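Local coordinates for protein beta-glucosidase (Saccharopolyspora erythraea D, PDB 5M6G) that probably hydrolyses terminal, non-reducing beta-D-glucosyl residues, releasing beta-D-glucose, as a two-domain glycosidase of family 3, at residues 184-189 and 595-600; 194-199 and 583-588; 485-490 and 528-533; 430-435 and 489-494; 321-326 and 342-347. All blocks are in the same frame, centred on the assembly; numbering follows the deposited sequence.

Contact 1. Residues 184-189 and 595-600. With MG (magnesium ion), chain D.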
# COMPACT_ATOMS: atom_id res chain seq x y z
N VAL A 184 -10.31 1.12 6.00
CA VAL A 184 -10.82 0.18 6.99
C VAL A 184 -11.64 -0.84 6.22
O VAL A 184 -12.78 -0.56 5.82
CB VAL A 184 -11.65 0.89 8.06
CG1 VAL A 184 -12.19 -0.11 9.05
CG2 VAL A 184 -10.80 1.94 8.77
N ALA A 185 -11.08 -2.03 5.99
CA ALA A 185 -11.70 -3.02 5.11
C ALA A 185 -12.78 -3.76 5.88
O ALA A 185 -12.48 -4.53 6.81
CB ALA A 185 -10.66 -3.98 4.56
N ARG A 186 -14.04 -3.56 5.49
CA ARG A 186 -15.18 -4.18 6.16
C ARG A 186 -15.77 -5.36 5.40
O ARG A 186 -16.65 -6.03 5.94
CB ARG A 186 -16.30 -3.14 6.37
CG ARG A 186 -15.84 -1.85 7.02
CD ARG A 186 -15.66 -2.00 8.52
NE ARG A 186 -16.94 -2.17 9.21
CZ ARG A 186 -17.03 -2.52 10.49
NH1 ARG A 186 -18.22 -2.65 11.08
NH2 ARG A 186 -15.93 -2.73 11.20
N ASP A 187 -15.32 -5.63 4.17
CA ASP A 187 -15.87 -6.74 3.38
C ASP A 187 -14.73 -7.48 2.69
O ASP A 187 -14.14 -6.99 1.72
CB ASP A 187 -16.89 -6.24 2.36
CG ASP A 187 -17.74 -7.36 1.79
OD1 ASP A 187 -17.17 -8.38 1.35
OD2 ASP A 187 -18.99 -7.22 1.78
N ASP A 188 -14.45 -8.70 3.16
CA ASP A 188 -13.27 -9.44 2.71
C ASP A 188 -13.29 -9.75 1.22
O ASP A 188 -12.26 -10.12 0.67
CB ASP A 188 -13.14 -10.74 3.51
CG ASP A 188 -12.71 -10.51 4.94
OD1 ASP A 188 -12.32 -9.37 5.26
OD2 ASP A 188 -12.74 -11.48 5.73
N ARG A 189 -14.44 -9.62 0.56
CA ARG A 189 -14.47 -9.82 -0.89
C ARG A 189 -13.64 -8.78 -1.64
O ARG A 189 -13.30 -9.01 -2.80
CB ARG A 189 -15.92 -9.77 -1.37
CG ARG A 189 -16.69 -11.02 -0.99
CD ARG A 189 -18.14 -10.89 -1.34
NE ARG A 189 -18.84 -10.05 -0.38
CZ ARG A 189 -20.16 -9.93 -0.31
NH1 ARG A 189 -20.94 -10.62 -1.14
NH2 ARG A 189 -20.71 -9.13 0.59
N PRO A 595 -20.57 -9.11 4.55
CA PRO A 595 -19.45 -8.64 5.37
C PRO A 595 -19.59 -9.04 6.84
O PRO A 595 -20.69 -8.95 7.39
CB PRO A 595 -19.53 -7.11 5.23
CG PRO A 595 -21.02 -6.86 5.03
CD PRO A 595 -21.47 -8.00 4.16
N ILE A 596 -18.50 -9.48 7.48
CA ILE A 596 -18.53 -9.84 8.89
C ILE A 596 -17.51 -8.98 9.63
O ILE A 596 -16.37 -8.83 9.19
CB ILE A 596 -18.26 -11.34 9.12
CG1 ILE A 596 -18.42 -11.68 10.61
CG2 ILE A 596 -16.89 -11.77 8.56
CD1 ILE A 596 -18.54 -13.17 10.90
N ASN A 597 -17.95 -8.38 10.73
CA ASN A 597 -17.10 -7.45 11.45
C ASN A 597 -17.40 -7.53 12.94
O ASN A 597 -18.52 -7.83 13.35
CB ASN A 597 -17.29 -6.02 10.96
CG ASN A 597 -16.87 -5.84 9.53
OD1 ASN A 597 -15.68 -5.73 9.25
ND2 ASN A 597 -17.84 -5.82 8.62
N ASP A 598 -16.36 -7.26 13.73
CA ASP A 598 -16.46 -7.29 15.18
C ASP A 598 -17.66 -6.48 15.65
O ASP A 598 -17.87 -5.34 15.21
CB ASP A 598 -15.17 -6.73 15.77
CG ASP A 598 -14.99 -7.10 17.23
OD1 ASP A 598 -15.25 -8.27 17.57
OD2 ASP A 598 -14.59 -6.22 18.02
N GLY A 599 -18.48 -7.09 16.50
CA GLY A 599 -19.63 -6.44 17.07
C GLY A 599 -20.89 -6.51 16.25
O GLY A 599 -21.92 -5.97 16.69
N ASP A 600 -20.88 -7.15 15.09
CA ASP A 600 -22.08 -7.21 14.27
C ASP A 600 -23.03 -8.34 14.68
O ASP A 600 -24.03 -8.55 13.99
CB ASP A 600 -21.73 -7.32 12.78
CG ASP A 600 -21.15 -8.68 12.40
OD1 ASP A 600 -21.03 -9.59 13.26
OD2 ASP A 600 -20.81 -8.82 11.19
MG MG D . -14.39 -7.73 8.69
O HOH W 1 -13.30 -6.95 6.94
O HOH W 2 -15.99 -8.96 6.00
O HOH W 3 -19.20 -3.89 13.74
O HOH W 4 -16.28 -3.24 13.94
O HOH W 5 -13.67 -9.83 8.12
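Arg186 and Asn597 both hold CG anti to the carbonyl carbon (chi1 -50° and -64°). Bends at chi2 and chi3 then carry Arg186 CD and NE back over Asn597. The guanidinium ends stacked on the amide, planes 11° apart. Asn597 CG sits over its centre, 3.5 Å from Arg186 CZ. The amide also bonds in its own plane: Asn597 ND2 donates to a lone pair of Arg186 O at 2.9 Å. Its oxygen, Asn597 OD1, turns to the magnesium ion. Ile596 O binds the same ion at 2.3 Å. Glu199 OE1 and waters 1 and 5 complete the site.

Here a loop of the family 3 N-terminal domain meets a late loop of the C-terminal domain. The metal ties the two. Water 1, a metal ligand, is hydrogen-bonded to Ala185 O (2.6 Å). Water 2 joins the loops again, accepting from Asp188 N and Ile596 N.

The guanidinium edge holds waters 3 and 4 in plane, and both donate to Asp598 O. Glu199 O takes Arg186 NH2 as well. Pro595, preceded by a cis peptide, rests its CB 3.2 Å from Arg186 O; CB also touches Asp187 OD2. That carboxylate is fixed from its own segment. Arg189 grips it side-on through NE and NH2, one nitrogen to each oxygen, in a salt bridge. Arg189 N also reaches Asp187 OD1, an Asx turn. Within the type II turn from Asn597 to Asp600, Asn597 N donates to Asp600 OD2 (2.9 Å).

Contact 2. Residues 194-199 and 583-588. With MG (magnesium ion), chain D.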
# COMPACT_ATOMS: atom_id res chain seq x y z
N TYR A 194 -6.11 -6.67 1.69
CA TYR A 194 -4.76 -6.83 2.22
C TYR A 194 -4.03 -5.51 2.38
O TYR A 194 -3.04 -5.44 3.11
CB TYR A 194 -3.92 -7.77 1.35
CG TYR A 194 -3.49 -7.26 -0.02
CD1 TYR A 194 -2.37 -6.43 -0.18
CD2 TYR A 194 -4.17 -7.65 -1.16
CE1 TYR A 194 -1.98 -5.99 -1.44
CE2 TYR A 194 -3.79 -7.22 -2.41
CZ TYR A 194 -2.69 -6.40 -2.55
OH TYR A 194 -2.32 -5.99 -3.81
N GLU A 195 -4.50 -4.46 1.70
CA GLU A 195 -3.89 -3.15 1.90
C GLU A 195 -4.41 -2.44 3.14
O GLU A 195 -3.96 -1.34 3.44
CB GLU A 195 -4.12 -2.29 0.66
CG GLU A 195 -3.61 -2.96 -0.60
CD GLU A 195 -3.47 -1.99 -1.75
OE1 GLU A 195 -2.69 -1.02 -1.61
OE2 GLU A 195 -4.13 -2.20 -2.79
N SER A 196 -5.35 -3.05 3.86
CA SER A 196 -5.94 -2.46 5.05
C SER A 196 -5.28 -3.03 6.30
O SER A 196 -5.05 -4.23 6.41
CB SER A 196 -7.45 -2.73 5.09
OG SER A 196 -8.05 -2.34 6.31
N PHE A 197 -4.99 -2.15 7.26
CA PHE A 197 -4.47 -2.61 8.54
C PHE A 197 -5.51 -3.38 9.36
O PHE A 197 -5.13 -4.08 10.31
CB PHE A 197 -3.97 -1.43 9.35
CG PHE A 197 -2.74 -0.79 8.80
CD1 PHE A 197 -1.52 -1.46 8.85
CD2 PHE A 197 -2.79 0.48 8.24
CE1 PHE A 197 -0.35 -0.86 8.35
CE2 PHE A 197 -1.64 1.08 7.75
CZ PHE A 197 -0.41 0.40 7.79
N GLY A 198 -6.79 -3.27 9.05
CA GLY A 198 -7.75 -4.04 9.80
C GLY A 198 -9.15 -3.50 9.62
O GLY A 198 -9.36 -2.43 9.05
N GLU A 199 -10.11 -4.26 10.14
CA GLU A 199 -11.52 -3.92 9.98
C GLU A 199 -12.00 -2.89 10.99
O GLU A 199 -13.11 -2.36 10.83
CB GLU A 199 -12.38 -5.18 10.10
CG GLU A 199 -12.53 -5.66 11.53
CD GLU A 199 -13.27 -6.98 11.63
OE1 GLU A 199 -13.39 -7.69 10.60
OE2 GLU A 199 -13.73 -7.32 12.75
N LEU A 583 -5.71 -11.59 15.09
CA LEU A 583 -6.51 -11.34 13.89
C LEU A 583 -6.91 -9.87 13.78
O LEU A 583 -7.54 -9.33 14.70
CB LEU A 583 -7.77 -12.19 13.88
CG LEU A 583 -7.59 -13.66 13.48
CD1 LEU A 583 -8.96 -14.30 13.23
CD2 LEU A 583 -6.70 -13.80 12.26
N PRO A 584 -6.58 -9.20 12.68
CA PRO A 584 -7.07 -7.84 12.43
C PRO A 584 -8.41 -7.79 11.71
O PRO A 584 -9.00 -6.70 11.62
CB PRO A 584 -5.96 -7.25 11.55
CG PRO A 584 -5.50 -8.44 10.74
CD PRO A 584 -5.54 -9.61 11.70
N MET A 585 -8.87 -8.91 11.16
CA MET A 585 -10.21 -9.04 10.58
C MET A 585 -10.89 -10.22 11.25
O MET A 585 -10.24 -11.19 11.64
CB MET A 585 -10.19 -9.28 9.05
CG MET A 585 -9.98 -8.04 8.15
SD MET A 585 -8.34 -7.35 8.33
CE MET A 585 -8.18 -6.22 6.93
N THR A 586 -12.21 -10.12 11.39
CA THR A 586 -13.01 -11.25 11.86
C THR A 586 -13.04 -12.35 10.80
O THR A 586 -13.25 -12.07 9.62
CB THR A 586 -14.42 -10.77 12.20
OG1 THR A 586 -14.37 -9.84 13.29
CG2 THR A 586 -15.31 -11.92 12.59
N TRP A 587 -12.85 -13.60 11.21
CA TRP A 587 -12.71 -14.71 10.27
C TRP A 587 -14.03 -15.45 10.13
O TRP A 587 -14.54 -16.02 11.10
CB TRP A 587 -11.61 -15.66 10.73
CG TRP A 587 -11.10 -16.56 9.65
CD1 TRP A 587 -11.81 -17.49 8.94
CD2 TRP A 587 -9.75 -16.63 9.15
NE1 TRP A 587 -10.99 -18.12 8.02
CE2 TRP A 587 -9.72 -17.61 8.14
CE3 TRP A 587 -8.57 -15.95 9.47
CZ2 TRP A 587 -8.56 -17.92 7.43
CZ3 TRP A 587 -7.41 -16.27 8.76
CH2 TRP A 587 -7.41 -17.24 7.76
N MET A 588 -14.54 -15.52 8.90
CA MET A 588 -15.89 -16.02 8.63
C MET A 588 -16.03 -17.52 8.94
O MET A 588 -15.11 -18.32 8.74
CB MET A 588 -16.24 -15.79 7.16
CG MET A 588 -15.48 -16.72 6.21
SD MET A 588 -15.51 -16.27 4.48
CE MET A 588 -13.96 -15.36 4.34
MG MG D . -14.39 -7.73 8.69
O HOH W 5 -13.67 -9.83 8.12
O HOH W 1 -13.30 -6.95 6.94
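Gly198 and Glu199 of the N-terminal domain pass Pro584 and Met585 of the C-terminal domain, joined by a nearly straight backbone bond from Glu199 N to Pro584 O (3.1 Å, 170°). Glu199 CG lies in the crowded position between its backbone N and carbonyl carbon (chi1 76°). The chain is extended beyond CG. Its carboxylate then works with both oxygens. Glu199 OE1 binds the magnesium ion at 2.2 Å and accepts from Thr586 N at 2.8 Å, a donor well above the carboxylate plane. Glu199 OE2 accepts from Thr586 OG1 at 2.7 Å on the syn side, and from Asp598 N outside the two segments. These bonds fix the rotation of the carboxylate. Water 5, a metal ligand, is hydrogen-bonded to Thr586 O. A bend at chi2 (67°) sets Met585 SD beside Gly198 CA; Met585 CE lies 3.6 Å from Gly198 CA, near Ser196. Ser196 OG accepts from Gly198 N in an ST turn and is also bonded to Cys183 O. Pro584 CB lies 3.5 Å from Phe197 O, a buried carbonyl with no polar partner. Helix 146-152 packs on Phe197, Pro584 and Met585, while Trp560 of strand 555-560 touches Pro584.

Contact 3. Residues 485-490 and 528-533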
# COMPACT_ATOMS: atom_id res chain seq x y z
N ASN A 485 3.12 -34.75 -3.71
CA ASN A 485 3.46 -36.07 -4.24
C ASN A 485 4.72 -36.60 -3.58
O ASN A 485 5.72 -35.89 -3.47
CB ASN A 485 3.63 -36.02 -5.75
CG ASN A 485 2.32 -35.78 -6.47
OD1 ASN A 485 1.27 -36.20 -6.01
ND2 ASN A 485 2.38 -35.09 -7.60
N GLY A 486 4.68 -37.86 -3.14
CA GLY A 486 5.83 -38.45 -2.49
C GLY A 486 5.78 -38.41 -0.98
O GLY A 486 6.65 -39.01 -0.33
N VAL A 487 4.80 -37.72 -0.40
CA VAL A 487 4.66 -37.75 1.05
C VAL A 487 4.22 -39.15 1.47
O VAL A 487 3.50 -39.84 0.75
CB VAL A 487 3.67 -36.68 1.54
CG1 VAL A 487 2.22 -37.06 1.19
CG2 VAL A 487 3.82 -36.45 3.03
N ASP A 488 4.70 -39.58 2.63
CA ASP A 488 4.29 -40.86 3.20
C ASP A 488 4.43 -40.79 4.71
O ASP A 488 4.84 -39.76 5.26
CB ASP A 488 5.09 -42.04 2.60
CG ASP A 488 6.59 -41.92 2.82
OD1 ASP A 488 7.03 -41.52 3.92
OD2 ASP A 488 7.35 -42.27 1.89
N GLY A 489 4.09 -41.89 5.37
CA GLY A 489 4.06 -41.95 6.82
C GLY A 489 5.42 -41.93 7.49
O GLY A 489 5.47 -41.87 8.72
N SER A 490 6.51 -41.94 6.71
CA SER A 490 7.84 -41.86 7.30
C SER A 490 8.22 -40.44 7.71
O SER A 490 9.25 -40.26 8.36
CB SER A 490 8.88 -42.41 6.33
OG SER A 490 9.16 -41.48 5.29
N ARG A 528 -2.87 -35.09 4.43
CA ARG A 528 -3.57 -35.71 5.54
C ARG A 528 -3.67 -37.22 5.35
O ARG A 528 -3.59 -37.97 6.33
CB ARG A 528 -4.96 -35.09 5.72
CG ARG A 528 -4.92 -33.59 5.98
CD ARG A 528 -6.19 -33.07 6.63
NE ARG A 528 -7.38 -33.71 6.09
CZ ARG A 528 -8.20 -34.49 6.79
NH1 ARG A 528 -7.99 -34.73 8.08
NH2 ARG A 528 -9.25 -35.04 6.20
N ALA A 529 -3.82 -37.69 4.10
CA ALA A 529 -3.94 -39.12 3.85
C ALA A 529 -2.69 -39.89 4.23
O ALA A 529 -2.74 -41.11 4.37
CB ALA A 529 -4.25 -39.38 2.37
N SER A 530 -1.56 -39.20 4.40
CA SER A 530 -0.34 -39.89 4.79
C SER A 530 -0.35 -40.30 6.25
O SER A 530 0.53 -41.07 6.67
CB SER A 530 0.88 -39.00 4.51
OG SER A 530 0.91 -37.89 5.38
N GLY A 531 -1.32 -39.81 7.04
CA GLY A 531 -1.37 -40.06 8.47
C GLY A 531 -0.42 -39.23 9.28
O GLY A 531 -0.40 -39.34 10.51
N VAL A 532 0.38 -38.40 8.64
CA VAL A 532 1.39 -37.55 9.26
C VAL A 532 0.69 -36.28 9.75
O VAL A 532 -0.29 -35.85 9.14
CB VAL A 532 2.49 -37.27 8.22
CG1 VAL A 532 3.21 -35.97 8.46
CG2 VAL A 532 3.43 -38.47 8.11
N PRO A 533 1.14 -35.66 10.86
CA PRO A 533 0.53 -34.39 11.29
C PRO A 533 0.73 -33.31 10.24
O PRO A 533 1.82 -33.17 9.68
CB PRO A 533 1.28 -34.05 12.58
CG PRO A 533 1.91 -35.36 13.03
CD PRO A 533 2.17 -36.15 11.80
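The flat group at the centre is the peptide between Asp488 and Gly489, and Ser530 CB stands over one of its faces, 4.0 Å from Asp488 C. Val532 CG2 comes in obliquely at the oxygen, 3.4 Å from Asp488 O, and also touches Gly489 CA. The contact joins two surface loops of the C-terminal domain. One leads into strand 493-499; the other leads from helix 518-528 into strand 534-539. The strands are parallel neighbours, so helix and strands form a beta-alpha-beta crossover. The packing is thin and rests on van der Waals contact. Val487 lays CG1 and CG2 beside Ser530, with CG2 4.0 Å from Ser530 OG. Ser530 O lies 3.6 Å from Gly489 CA. A type I turn runs from Arg528 to Gly531, where phi turns positive just after the helix. Ser530 OG sits between its backbone N and carbonyl carbon (chi1 69°). From there it bonds to Leu527 O and accepts a weak bond from Val532 N. Val487 also touches Leu527 on helix 518-528. Within 485-490, the Asp488 carboxylate turns back on Ser490 in an Asx turn. Asp488 OD1 accepts from Ser490 N at 2.9 Å and, on its syn lone pair, from Ser490 OG at 2.5 Å.

Contact 4. Residues 430-435 and 489-494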
# COMPACT_ATOMS: atom_id res chain seq x y z
N LYS A 430 12.78 -36.32 9.05
CA LYS A 430 12.37 -35.81 7.74
C LYS A 430 11.12 -34.95 7.85
O LYS A 430 10.16 -35.31 8.53
CB LYS A 430 12.07 -36.98 6.79
CG LYS A 430 13.21 -37.87 6.44
CD LYS A 430 12.68 -39.24 6.10
CE LYS A 430 11.74 -39.17 4.91
NZ LYS A 430 11.54 -40.54 4.34
N LEU A 431 11.11 -33.84 7.12
CA LEU A 431 9.93 -32.98 7.00
C LEU A 431 9.45 -32.98 5.56
O LEU A 431 10.25 -33.11 4.63
CB LEU A 431 10.24 -31.54 7.45
CG LEU A 431 10.43 -31.36 8.95
CD1 LEU A 431 10.95 -29.97 9.24
CD2 LEU A 431 9.11 -31.60 9.68
N PHE A 432 8.14 -32.84 5.38
CA PHE A 432 7.58 -32.67 4.05
C PHE A 432 6.98 -31.28 3.92
O PHE A 432 6.28 -30.80 4.83
CB PHE A 432 6.52 -33.72 3.73
CG PHE A 432 6.33 -33.92 2.25
CD1 PHE A 432 5.52 -33.06 1.51
CD2 PHE A 432 7.01 -34.94 1.59
CE1 PHE A 432 5.37 -33.23 0.14
CE2 PHE A 432 6.86 -35.12 0.22
CZ PHE A 432 6.04 -34.26 -0.50
N VAL A 433 7.24 -30.63 2.79
CA VAL A 433 6.66 -29.33 2.49
C VAL A 433 5.96 -29.41 1.14
O VAL A 433 6.48 -30.00 0.19
CB VAL A 433 7.72 -28.21 2.51
CG1 VAL A 433 7.07 -26.83 2.21
CG2 VAL A 433 8.41 -28.19 3.87
N ALA A 434 4.76 -28.81 1.06
CA ALA A 434 3.97 -28.78 -0.16
C ALA A 434 3.23 -27.45 -0.21
O ALA A 434 3.25 -26.67 0.74
CB ALA A 434 2.98 -29.94 -0.22
N GLY A 435 2.57 -27.22 -1.33
CA GLY A 435 1.74 -26.03 -1.50
C GLY A 435 2.29 -25.08 -2.54
O GLY A 435 3.50 -24.88 -2.66
N GLY A 489 4.09 -41.89 5.37
CA GLY A 489 4.06 -41.95 6.82
C GLY A 489 5.42 -41.93 7.49
O GLY A 489 5.47 -41.87 8.72
N SER A 490 6.51 -41.94 6.71
CA SER A 490 7.84 -41.86 7.30
C SER A 490 8.22 -40.44 7.71
O SER A 490 9.25 -40.26 8.36
CB SER A 490 8.88 -42.41 6.33
OG SER A 490 9.16 -41.48 5.29
N TYR A 491 7.43 -39.43 7.33
CA TYR A 491 7.74 -38.04 7.65
C TYR A 491 7.21 -37.68 9.03
O TYR A 491 6.17 -38.18 9.46
CB TYR A 491 7.15 -37.11 6.59
CG TYR A 491 7.91 -37.19 5.28
CD1 TYR A 491 7.64 -38.18 4.34
CD2 TYR A 491 8.93 -36.28 5.00
CE1 TYR A 491 8.35 -38.25 3.15
CE2 TYR A 491 9.64 -36.34 3.83
CZ TYR A 491 9.35 -37.32 2.91
OH TYR A 491 10.09 -37.36 1.75
N ARG A 492 7.92 -36.79 9.73
CA ARG A 492 7.47 -36.44 11.07
C ARG A 492 6.40 -35.37 11.06
O ARG A 492 5.61 -35.29 12.01
CB ARG A 492 8.65 -36.01 11.94
CG ARG A 492 9.22 -34.67 11.63
CD ARG A 492 10.22 -34.28 12.70
NE ARG A 492 11.32 -33.49 12.16
CZ ARG A 492 11.43 -32.18 12.29
NH1 ARG A 492 10.50 -31.51 12.95
NH2 ARG A 492 12.47 -31.53 11.77
N ALA A 493 6.33 -34.56 10.01
CA ALA A 493 5.27 -33.56 9.86
C ALA A 493 5.24 -33.13 8.41
O ALA A 493 6.23 -33.24 7.69
CB ALA A 493 5.49 -32.35 10.78
N ALA A 494 4.08 -32.63 7.99
CA ALA A 494 3.92 -32.10 6.64
C ALA A 494 3.36 -30.69 6.73
O ALA A 494 2.41 -30.45 7.48
CB ALA A 494 2.99 -32.98 5.79
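Phe432 and Tyr491 form the tight half of this contact, a T-shaped stack with ring planes 85° apart and centroids 5.1 Å apart. The edge of Phe432 meets the Tyr491 face, its CD2 3.6 Å from Tyr491 CZ. Lys430 CE lies over the opposite face, and Leu431 O meets the Tyr491 edge. Beside the rings the backbones pair as parallel strands. Phe432 N donates to Ala493 O at 3.0 Å, and Arg492 N to Lys430 O at 2.9 Å. Phe432 O takes a CA-H contact from Ala494. On the other side of the sheet from Phe432, Leu431 CD2 sits over the centre of the Arg492 guanidinium, 3.5 Å from CZ. That guanidinium is also held by Gly429 O and Asp427. The outer end is looser and nearer solvent. A bend at chi3 (61°) puts Lys430 CE over the ring; Lys430 NZ donates to Ser490 OG at 2.7 Å. Lys430 NZ also makes a cation-pi contact, 4.4 Å from the Tyr491 ring centroid. Strand 431-434 runs between strands 493-499 and 478-480 of the mixed sheet of the C-terminal domain. Tyr491 OH bonds to Thr479 of the latter. Helix 518-528 packs through Leu527 on Phe432 and Ala494, and helix 465-472 lies on Val433.

Contact 5. Residues 321-326 and 342-347. With MG (magnesium ion), chain B.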
# COMPACT_ATOMS: atom_id res chain seq x y z
N GLU A 321 -15.25 6.60 -20.67
CA GLU A 321 -13.81 6.77 -20.79
C GLU A 321 -13.44 8.23 -21.01
O GLU A 321 -14.25 9.04 -21.47
CB GLU A 321 -13.26 5.93 -21.94
CG GLU A 321 -13.08 4.47 -21.61
CD GLU A 321 -12.31 3.74 -22.70
OE1 GLU A 321 -11.63 4.41 -23.50
OE2 GLU A 321 -12.39 2.50 -22.77
N ASP A 322 -12.21 8.57 -20.64
CA ASP A 322 -11.64 9.90 -20.81
C ASP A 322 -12.33 10.93 -19.91
O ASP A 322 -13.36 10.64 -19.30
CB ASP A 322 -11.71 10.34 -22.27
CG ASP A 322 -10.55 11.23 -22.67
OD1 ASP A 322 -9.91 11.81 -21.76
OD2 ASP A 322 -10.27 11.35 -23.88
N PHE A 323 -11.76 12.13 -19.79
CA PHE A 323 -12.35 13.17 -18.98
C PHE A 323 -12.91 14.27 -19.87
O PHE A 323 -12.34 14.58 -20.92
CB PHE A 323 -11.35 13.74 -17.95
CG PHE A 323 -10.06 14.28 -18.54
CD1 PHE A 323 -10.00 15.56 -19.08
CD2 PHE A 323 -8.90 13.53 -18.48
CE1 PHE A 323 -8.81 16.06 -19.59
CE2 PHE A 323 -7.71 14.02 -18.99
CZ PHE A 323 -7.66 15.29 -19.55
N THR A 324 -14.04 14.82 -19.47
CA THR A 324 -14.70 15.92 -20.15
C THR A 324 -14.44 17.22 -19.42
O THR A 324 -13.97 17.23 -18.28
CB THR A 324 -16.21 15.67 -20.23
OG1 THR A 324 -16.76 15.66 -18.91
CG2 THR A 324 -16.51 14.35 -20.94
N PRO A 325 -14.76 18.36 -20.03
CA PRO A 325 -14.67 19.62 -19.28
C PRO A 325 -15.53 19.63 -18.03
O PRO A 325 -15.12 20.22 -17.02
CB PRO A 325 -15.14 20.67 -20.30
CG PRO A 325 -14.78 20.09 -21.61
CD PRO A 325 -15.02 18.60 -21.46
N ASP A 326 -16.70 18.98 -18.08
CA ASP A 326 -17.56 18.88 -16.91
C ASP A 326 -16.88 18.13 -15.77
O ASP A 326 -17.04 18.48 -14.59
CB ASP A 326 -18.87 18.17 -17.26
CG ASP A 326 -19.76 18.99 -18.18
OD1 ASP A 326 -19.53 20.21 -18.34
OD2 ASP A 326 -20.71 18.40 -18.75
N SER A 342 -2.92 9.33 -16.57
CA SER A 342 -2.08 8.43 -17.34
C SER A 342 -1.55 9.07 -18.61
O SER A 342 -0.58 8.57 -19.19
CB SER A 342 -2.85 7.16 -17.72
OG SER A 342 -3.99 7.45 -18.52
N SER A 343 -2.18 10.16 -19.06
CA SER A 343 -1.84 10.87 -20.28
C SER A 343 -2.78 12.06 -20.38
O SER A 343 -3.55 12.32 -19.45
CB SER A 343 -1.99 9.97 -21.51
OG SER A 343 -3.35 9.56 -21.64
N ARG A 344 -2.72 12.78 -21.51
CA ARG A 344 -3.63 13.88 -21.81
C ARG A 344 -3.40 15.11 -20.92
O ARG A 344 -4.33 15.88 -20.66
CB ARG A 344 -5.10 13.43 -21.71
CG ARG A 344 -5.55 12.49 -22.82
CD ARG A 344 -6.59 11.51 -22.29
NE ARG A 344 -6.04 10.71 -21.19
CZ ARG A 344 -6.74 10.32 -20.13
NH1 ARG A 344 -6.16 9.61 -19.17
NH2 ARG A 344 -8.01 10.67 -20.02
N HIS A 345 -2.16 15.32 -20.47
CA HIS A 345 -1.85 16.47 -19.62
C HIS A 345 -2.15 17.79 -20.32
O HIS A 345 -2.66 18.74 -19.70
CB HIS A 345 -0.39 16.41 -19.18
CG HIS A 345 0.55 16.05 -20.29
ND1 HIS A 345 0.67 14.76 -20.77
CD2 HIS A 345 1.41 16.80 -21.01
CE1 HIS A 345 1.56 14.74 -21.74
NE2 HIS A 345 2.03 15.96 -21.91
N GLU A 346 -1.82 17.89 -21.61
CA GLU A 346 -2.10 19.13 -22.33
C GLU A 346 -3.60 19.38 -22.42
O GLU A 346 -4.04 20.53 -22.31
CB GLU A 346 -1.47 19.09 -23.72
CG GLU A 346 -1.62 20.38 -24.50
CD GLU A 346 -0.79 20.38 -25.76
OE1 GLU A 346 -0.08 19.38 -26.00
OE2 GLU A 346 -0.82 21.38 -26.52
N LYS A 347 -4.39 18.32 -22.62
CA LYS A 347 -5.83 18.51 -22.67
C LYS A 347 -6.37 18.92 -21.31
O LYS A 347 -7.26 19.78 -21.23
CB LYS A 347 -6.53 17.25 -23.16
CG LYS A 347 -8.05 17.42 -23.24
CD LYS A 347 -8.70 16.24 -23.91
CE LYS A 347 -8.59 15.00 -23.05
NZ LYS A 347 -9.41 13.89 -23.60
MG MG B . -15.56 10.44 -18.27
O HOH W 6 -15.94 10.77 -20.48
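Arg344 runs from the N-cap of helix 345-357 past Phe323 to Asp322. Its CB touches the ring rim, 3.8 Å from Phe323 CE2 and CZ. CG is anti to the carbonyl carbon (chi1 -70°), and the chain bends at chi2 and chi3. CD then passes 3.4 Å from Asp322 OD1. NE donates to Ser343 OG in the guanidinium plane. NH1 makes a weak bond to Ser342 OG and a salt bridge to Asp312. NH2 forms a salt bridge with Asp322 OD1 at 2.8 Å. It also touches Phe323 CD2 and pairs with Asp315.

Asp322 OD1 is met by Arg344 NH2 from above the carboxylate plane, 51° out. Phe323 N reaches it from the opposite face at 2.7 Å. Lys347 comes tip to tip with the carboxylate, NZ 2.7 Å from Asp322 OD2, with a weak bond to OD1. On the way Lys347 CE packs 3.6 Å from Phe323 CE1, and NZ makes a cation-pi contact over the ring.

This is the N-terminal domain, of the TIM-barrel clan. The loop before helix 325-334 meets the start of helix 345-357. Asp322 O binds a magnesium ion at 2.4 Å; Asp315, Asp318, Gln320, Glu327 and a water complete the site. Two cations on one carboxylate are consistent with an ionised Asp322. The network ties this metal-binding residue to helix 345-357, and Arg344 also reaches Asp315 of the same site, consistent with a second-shell role.

Contacts 1 and 2 adjoin and share one magnesium ion and two of its waters. Contact 2 is nested inside the loop that contact 1 closes, and both join the N- and C-terminal domains. Contact 2 is wholly buried; contact 1 is only partly buried. Contacts 3 and 4 touch, sharing Gly489 and Ser490, but lie in the C-terminal domain away from the ligand sites. Contact 4 is buried sheet pairing with aromatic packing, contact 3 thin surface packing of loops. Contact 5 alone has both segments in the N-terminal domain, its centre about 36 Å from those of contacts 1 and 2. There charged side chains meet beside a metal loop, whereas in 1 and 2 two side chains and a backbone carbonyl bind the metal.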